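Local coordinates for putative transcriptional regulator (Bacillus cytotoxicus NVH 391-98, PDB 3K4H), which is a putative LacI-type transcriptional regulator that probably controls genes in response to sugars, and holds a glucose-containing glycan between its two lobes, at residues Pro26-Phe38 against Ile247-Val259. Numbering follows the deposited sequence.
Sequences PFFPEVIRGISSF and IYQLGYEAAKALV. With GLC (alpha-D-glucopyranose), chain C; GLC (alpha-D-glucopyranose), chain B.
Helices 27-38 and 247-259 run in the same general direction, their segment axes inclined at 41° and 6.4 Å apart at closest approach, a tight glycine-to-glycine crossing at Gly34 and Gly251. With no side chain on either glycine, the backbones make CA-H...O contacts: Gly34 CA to Tyr248 O and Gly251 CA to Val31 O. Tyr248 fits as a knob among Glu30, Arg33, Gly34 and Ser37. One ring face lies on Gly34 CA, and Tyr248 OH and Ser37 OG share a hydrogen bond of 2.7 Å. The Arg33 guanidinium lays a face over Tyr248 CD1, its plane tilted 43° from the ring, while NH1 forms a salt bridge with Glu30. A chi1 of -170° carries the Phe38 ring across to Tyr252, Ala255, Lys256 and Val259, its edge toward the Tyr252 face. Lys256 CB covers a Phe38 face; its NZ pairs with Asp260 of the second subunit. At the glycan pocket, Ile247 CG2 packs on one face of Phe27, a glucose covers the opposite face, and Leu250 CD1 meets the edge. On the side turned to the parallel sheet, Ile35 and Ala255 rest on Ile74 of strand 72-75, joining both helices to one lobe of the periplasmic binding protein-like fold.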
loop_
_atom_site.group_PDB
_atom_site.type_symbol
_atom_site.label_atom_id
_atom_site.label_comp_id
_atom_site.label_asym_id
_atom_site.label_seq_id
_atom_site.Cartn_x
_atom_site.Cartn_y
_atom_site.Cartn_z
ATOM N N PRO A 26 -14.896 -10.692 16.429
ATOM C CA PRO A 26 -15.776 -9.622 15.900
ATOM C C PRO A 26 -15.311 -9.047 14.575
ATOM O O PRO A 26 -16.064 -8.293 13.966
ATOM C CB PRO A 26 -15.810 -8.564 17.003
ATOM C CG PRO A 26 -14.678 -8.891 17.904
ATOM C CD PRO A 26 -14.275 -10.340 17.719
ATOM N N PHE A 27 -14.117 -9.414 14.102
ATOM C CA PHE A 27 -13.734 -8.976 12.763
ATOM C C PHE A 27 -14.804 -9.306 11.690
ATOM O O PHE A 27 -15.116 -8.467 10.800
ATOM C CB PHE A 27 -12.387 -9.542 12.324
ATOM C CG PHE A 27 -11.991 -9.119 10.937
ATOM C CD1 PHE A 27 -11.312 -7.927 10.727
ATOM C CD2 PHE A 27 -12.341 -9.884 9.835
ATOM C CE1 PHE A 27 -10.976 -7.500 9.432
ATOM C CE2 PHE A 27 -12.014 -9.456 8.532
ATOM C CZ PHE A 27 -11.325 -8.261 8.343
ATOM N N PHE A 28 -15.348 -10.516 11.764
ATOM C CA PHE A 28 -16.191 -11.023 10.696
ATOM C C PHE A 28 -17.593 -10.434 10.538
ATOM O O PHE A 28 -17.966 -10.086 9.413
ATOM C CB PHE A 28 -16.145 -12.535 10.647
ATOM C CG PHE A 28 -14.774 -13.040 10.375
ATOM C CD1 PHE A 28 -13.954 -13.480 11.419
ATOM C CD2 PHE A 28 -14.247 -12.996 9.082
ATOM C CE1 PHE A 28 -12.637 -13.909 11.163
ATOM C CE2 PHE A 28 -12.946 -13.434 8.816
ATOM C CZ PHE A 28 -12.137 -13.879 9.862
ATOM N N PRO A 29 -18.363 -10.281 11.636
ATOM C CA PRO A 29 -19.682 -9.660 11.429
ATOM C C PRO A 29 -19.527 -8.243 10.896
ATOM O O PRO A 29 -20.412 -7.754 10.181
ATOM C CB PRO A 29 -20.282 -9.635 12.826
ATOM C CG PRO A 29 -19.614 -10.789 13.505
ATOM C CD PRO A 29 -18.214 -10.817 13.003
ATOM N N GLU A 30 -18.417 -7.581 11.229
ATOM C CA GLU A 30 -18.210 -6.234 10.751
ATOM C C GLU A 30 -17.824 -6.223 9.260
ATOM O O GLU A 30 -18.298 -5.362 8.513
ATOM C CB GLU A 30 -17.163 -5.537 11.603
ATOM C CG GLU A 30 -17.001 -4.078 11.349
ATOM C CD GLU A 30 -18.200 -3.256 11.784
ATOM O OE1 GLU A 30 -19.234 -3.821 12.240
ATOM O OE2 GLU A 30 -18.096 -2.019 11.658
ATOM N N VAL A 31 -17.005 -7.194 8.818
ATOM C CA VAL A 31 -16.604 -7.206 7.412
ATOM C C VAL A 31 -17.808 -7.533 6.579
ATOM O O VAL A 31 -18.032 -6.902 5.544
ATOM C CB VAL A 31 -15.387 -8.117 7.112
ATOM C CG1 VAL A 31 -15.756 -9.269 6.263
ATOM C CG2 VAL A 31 -14.310 -7.322 6.397
ATOM N N ILE A 32 -18.615 -8.477 7.075
ATOM C CA ILE A 32 -19.811 -8.886 6.385
ATOM C C ILE A 32 -20.787 -7.741 6.354
ATOM O O ILE A 32 -21.475 -7.544 5.370
ATOM C CB ILE A 32 -20.447 -10.115 7.020
ATOM C CG1 ILE A 32 -19.545 -11.329 6.761
ATOM C CG2 ILE A 32 -21.816 -10.353 6.413
ATOM C CD1 ILE A 32 -19.892 -12.579 7.528
ATOM N N ARG A 33 -20.821 -6.956 7.421
ATOM C CA ARG A 33 -21.715 -5.825 7.489
ATOM C C ARG A 33 -21.366 -4.790 6.411
ATOM O O ARG A 33 -22.236 -4.097 5.896
ATOM C CB ARG A 33 -21.619 -5.226 8.874
ATOM C CG ARG A 33 -22.657 -4.188 9.219
ATOM C CD ARG A 33 -22.177 -3.392 10.439
ATOM N NE ARG A 33 -22.502 -1.992 10.218
ATOM C CZ ARG A 33 -21.696 -0.972 10.491
ATOM N NH1 ARG A 33 -20.488 -1.172 11.020
ATOM N NH2 ARG A 33 -22.113 0.252 10.224
ATOM N N GLY A 34 -20.089 -4.686 6.064
ATOM C CA GLY A 34 -19.669 -3.764 5.004
ATOM C C GLY A 34 -20.007 -4.392 3.660
ATOM O O GLY A 34 -20.444 -3.711 2.711
ATOM N N ILE A 35 -19.812 -5.707 3.588
ATOM C CA ILE A 35 -20.020 -6.432 2.350
ATOM C C ILE A 35 -21.485 -6.247 1.943
ATOM O O ILE A 35 -21.787 -5.837 0.808
ATOM C CB ILE A 35 -19.614 -7.918 2.499
ATOM C CG1 ILE A 35 -18.095 -8.048 2.356
ATOM C CG2 ILE A 35 -20.268 -8.747 1.439
ATOM C CD1 ILE A 35 -17.491 -9.276 2.994
ATOM N N SER A 36 -22.368 -6.509 2.902
ATOM C CA SER A 36 -23.803 -6.446 2.728
ATOM C C SER A 36 -24.291 -5.026 2.370
ATOM O O SER A 36 -25.181 -4.838 1.512
ATOM C CB SER A 36 -24.458 -6.899 4.025
ATOM O OG SER A 36 -25.852 -6.731 3.949
ATOM N N SER A 37 -23.715 -4.026 3.039
ATOM C CA SER A 37 -24.122 -2.652 2.805
ATOM C C SER A 37 -23.975 -2.304 1.316
ATOM O O SER A 37 -24.845 -1.662 0.747
ATOM C CB SER A 37 -23.348 -1.704 3.719
ATOM O OG SER A 37 -23.601 -0.350 3.398
ATOM N N PHE A 38 -22.903 -2.780 0.687
ATOM C CA PHE A 38 -22.738 -2.619 -0.754
ATOM C C PHE A 38 -23.579 -3.588 -1.601
ATOM O O PHE A 38 -24.235 -3.184 -2.575
ATOM C CB PHE A 38 -21.269 -2.703 -1.189
ATOM C CG PHE A 38 -21.066 -2.308 -2.613
ATOM C CD1 PHE A 38 -20.923 -0.975 -2.958
ATOM C CD2 PHE A 38 -21.096 -3.255 -3.620
ATOM C CE1 PHE A 38 -20.770 -0.587 -4.270
ATOM C CE2 PHE A 38 -20.948 -2.876 -4.942
ATOM C CZ PHE A 38 -20.779 -1.531 -5.263
ATOM N N ILE A 247 -12.547 -2.086 9.384
ATOM C CA ILE A 247 -13.060 -3.355 8.944
ATOM C C ILE A 247 -14.213 -3.192 7.957
ATOM O O ILE A 247 -14.260 -3.877 6.919
ATOM C CB ILE A 247 -13.516 -4.197 10.146
ATOM C CG1 ILE A 247 -12.343 -4.490 11.088
ATOM C CG2 ILE A 247 -14.126 -5.522 9.682
ATOM C CD1 ILE A 247 -12.708 -4.442 12.553
ATOM N N TYR A 248 -15.138 -2.297 8.273
ATOM C CA TYR A 248 -16.335 -2.129 7.480
ATOM C C TYR A 248 -15.942 -1.758 6.053
ATOM O O TYR A 248 -16.473 -2.302 5.082
ATOM C CB TYR A 248 -17.192 -1.027 8.105
ATOM C CG TYR A 248 -18.384 -0.583 7.295
ATOM C CD1 TYR A 248 -19.641 -1.128 7.532
ATOM C CD2 TYR A 248 -18.261 0.379 6.286
ATOM C CE1 TYR A 248 -20.757 -0.718 6.799
ATOM C CE2 TYR A 248 -19.360 0.795 5.542
ATOM C CZ TYR A 248 -20.605 0.241 5.818
ATOM O OH TYR A 248 -21.716 0.606 5.103
ATOM N N GLN A 249 -15.016 -0.813 5.924
ATOM C CA GLN A 249 -14.658 -0.296 4.615
ATOM C C GLN A 249 -13.894 -1.377 3.836
ATOM O O GLN A 249 -14.048 -1.473 2.610
ATOM C CB GLN A 249 -13.877 1.011 4.731
ATOM C CG GLN A 249 -14.260 2.045 3.678
ATOM C CD GLN A 249 -15.746 2.530 3.734
ATOM O OE1 GLN A 249 -16.255 2.947 4.790
ATOM N NE2 GLN A 249 -16.415 2.517 2.571
ATOM N N LEU A 250 -13.137 -2.222 4.548
ATOM C CA LEU A 250 -12.503 -3.368 3.927
ATOM C C LEU A 250 -13.580 -4.184 3.240
ATOM O O LEU A 250 -13.401 -4.598 2.114
ATOM C CB LEU A 250 -11.762 -4.247 4.950
ATOM C CG LEU A 250 -10.453 -3.794 5.616
ATOM C CD1 LEU A 250 -10.012 -4.874 6.607
ATOM C CD2 LEU A 250 -9.322 -3.486 4.624
ATOM N N GLY A 251 -14.706 -4.394 3.919
ATOM C CA GLY A 251 -15.784 -5.242 3.420
ATOM C C GLY A 251 -16.491 -4.608 2.248
ATOM O O GLY A 251 -16.712 -5.248 1.219
ATOM N N TYR A 252 -16.803 -3.327 2.400
ATOM C CA TYR A 252 -17.617 -2.605 1.457
ATOM C C TYR A 252 -16.844 -2.539 0.163
ATOM O O TYR A 252 -17.335 -2.920 -0.904
ATOM C CB TYR A 252 -17.823 -1.213 2.002
ATOM C CG TYR A 252 -18.760 -0.341 1.217
ATOM C CD1 TYR A 252 -20.093 -0.219 1.596
ATOM C CD2 TYR A 252 -18.316 0.396 0.117
ATOM C CE1 TYR A 252 -20.972 0.604 0.895
ATOM C CE2 TYR A 252 -19.196 1.204 -0.601
ATOM C CZ TYR A 252 -20.517 1.306 -0.193
ATOM O OH TYR A 252 -21.402 2.113 -0.847
ATOM N N GLU A 253 -15.608 -2.074 0.283
ATOM C CA GLU A 253 -14.723 -1.986 -0.838
ATOM C C GLU A 253 -14.414 -3.358 -1.478
ATOM O O GLU A 253 -14.336 -3.455 -2.700
ATOM C CB GLU A 253 -13.461 -1.205 -0.460
ATOM C CG GLU A 253 -13.067 -0.198 -1.558
ATOM C CD GLU A 253 -14.035 0.966 -1.679
ATOM O OE1 GLU A 253 -14.507 1.458 -0.636
ATOM O OE2 GLU A 253 -14.327 1.404 -2.813
ATOM N N ALA A 254 -14.290 -4.421 -0.687
ATOM C CA ALA A 254 -14.099 -5.736 -1.310
ATOM C C ALA A 254 -15.265 -6.075 -2.243
ATOM O O ALA A 254 -15.034 -6.388 -3.410
ATOM C CB ALA A 254 -13.898 -6.788 -0.316
ATOM N N ALA A 255 -16.503 -5.932 -1.753
ATOM C CA ALA A 255 -17.714 -6.244 -2.531
ATOM C C ALA A 255 -17.850 -5.378 -3.778
ATOM O O ALA A 255 -18.243 -5.860 -4.846
ATOM C CB ALA A 255 -18.941 -6.118 -1.669
ATOM N N LYS A 256 -17.523 -4.098 -3.642
ATOM C CA LYS A 256 -17.574 -3.166 -4.764
ATOM C C LYS A 256 -16.572 -3.579 -5.836
ATOM O O LYS A 256 -16.846 -3.471 -7.019
ATOM C CB LYS A 256 -17.276 -1.758 -4.271
ATOM C CG LYS A 256 -17.405 -0.668 -5.286
ATOM C CD LYS A 256 -16.972 0.620 -4.690
ATOM C CE LYS A 256 -17.756 1.703 -5.319
ATOM N NZ LYS A 256 -17.293 2.982 -4.775
ATOM N N ALA A 257 -15.418 -4.080 -5.408
ATOM C CA ALA A 257 -14.405 -4.551 -6.348
ATOM C C ALA A 257 -14.850 -5.835 -7.045
ATOM O O ALA A 257 -14.590 -6.006 -8.223
ATOM C CB ALA A 257 -13.053 -4.747 -5.651
ATOM N N LEU A 258 -15.525 -6.721 -6.317
ATOM C CA LEU A 258 -15.936 -8.011 -6.869
ATOM C C LEU A 258 -17.041 -7.848 -7.898
ATOM O O LEU A 258 -16.978 -8.438 -8.967
ATOM C CB LEU A 258 -16.379 -8.968 -5.769
ATOM C CG LEU A 258 -16.931 -10.314 -6.236
ATOM C CD1 LEU A 258 -15.910 -11.094 -7.088
ATOM C CD2 LEU A 258 -17.438 -11.155 -5.070
ATOM N N VAL A 259 -18.048 -7.046 -7.570
ATOM C CA VAL A 259 -19.187 -6.844 -8.452
ATOM C C VAL A 259 -18.702 -6.196 -9.738
ATOM O O VAL A 259 -19.146 -6.541 -10.831
ATOM C CB VAL A 259 -20.294 -6.006 -7.758
ATOM C CG1 VAL A 259 -21.333 -5.507 -8.731
ATOM C CG2 VAL A 259 -20.979 -6.847 -6.702
HETATM C C1 GLC C . -8.628 -11.298 12.639
HETATM C C2 GLC C . -9.171 -12.116 11.479
HETATM C C3 GLC C . -8.288 -11.933 10.266
HETATM C C4 GLC C . -8.337 -10.452 9.935
HETATM C C5 GLC C . -7.645 -9.675 11.056
HETATM C C6 GLC C . -7.754 -8.160 10.801
HETATM O O1 GLC C . -7.509 -11.956 13.174
HETATM O O2 GLC C . -9.183 -13.477 11.835
HETATM O O3 GLC C . -8.744 -12.756 9.210
HETATM O O4 GLC C . -7.708 -10.166 8.705
HETATM O O5 GLC C . -8.232 -9.974 12.309
HETATM O O6 GLC C . -6.676 -7.437 11.352
HETATM C C1 GLC B . -8.517 -9.716 7.625
HETATM C C2 GLC B . -8.165 -10.589 6.439
HETATM C C3 GLC B . -6.692 -10.359 6.148
HETATM C C4 GLC B . -6.424 -8.872 5.852
HETATM C C5 GLC B . -6.967 -8.001 6.961
HETATM C C6 GLC B . -6.840 -6.555 6.550
HETATM O O2 GLC B . -8.390 -11.936 6.790
HETATM O O3 GLC B . -6.331 -11.257 5.123
HETATM O O4 GLC B . -5.065 -8.575 5.893
HETATM O O5 GLC B . -8.309 -8.350 7.284
HETATM O O6 GLC B . -5.841 -6.008 7.369
#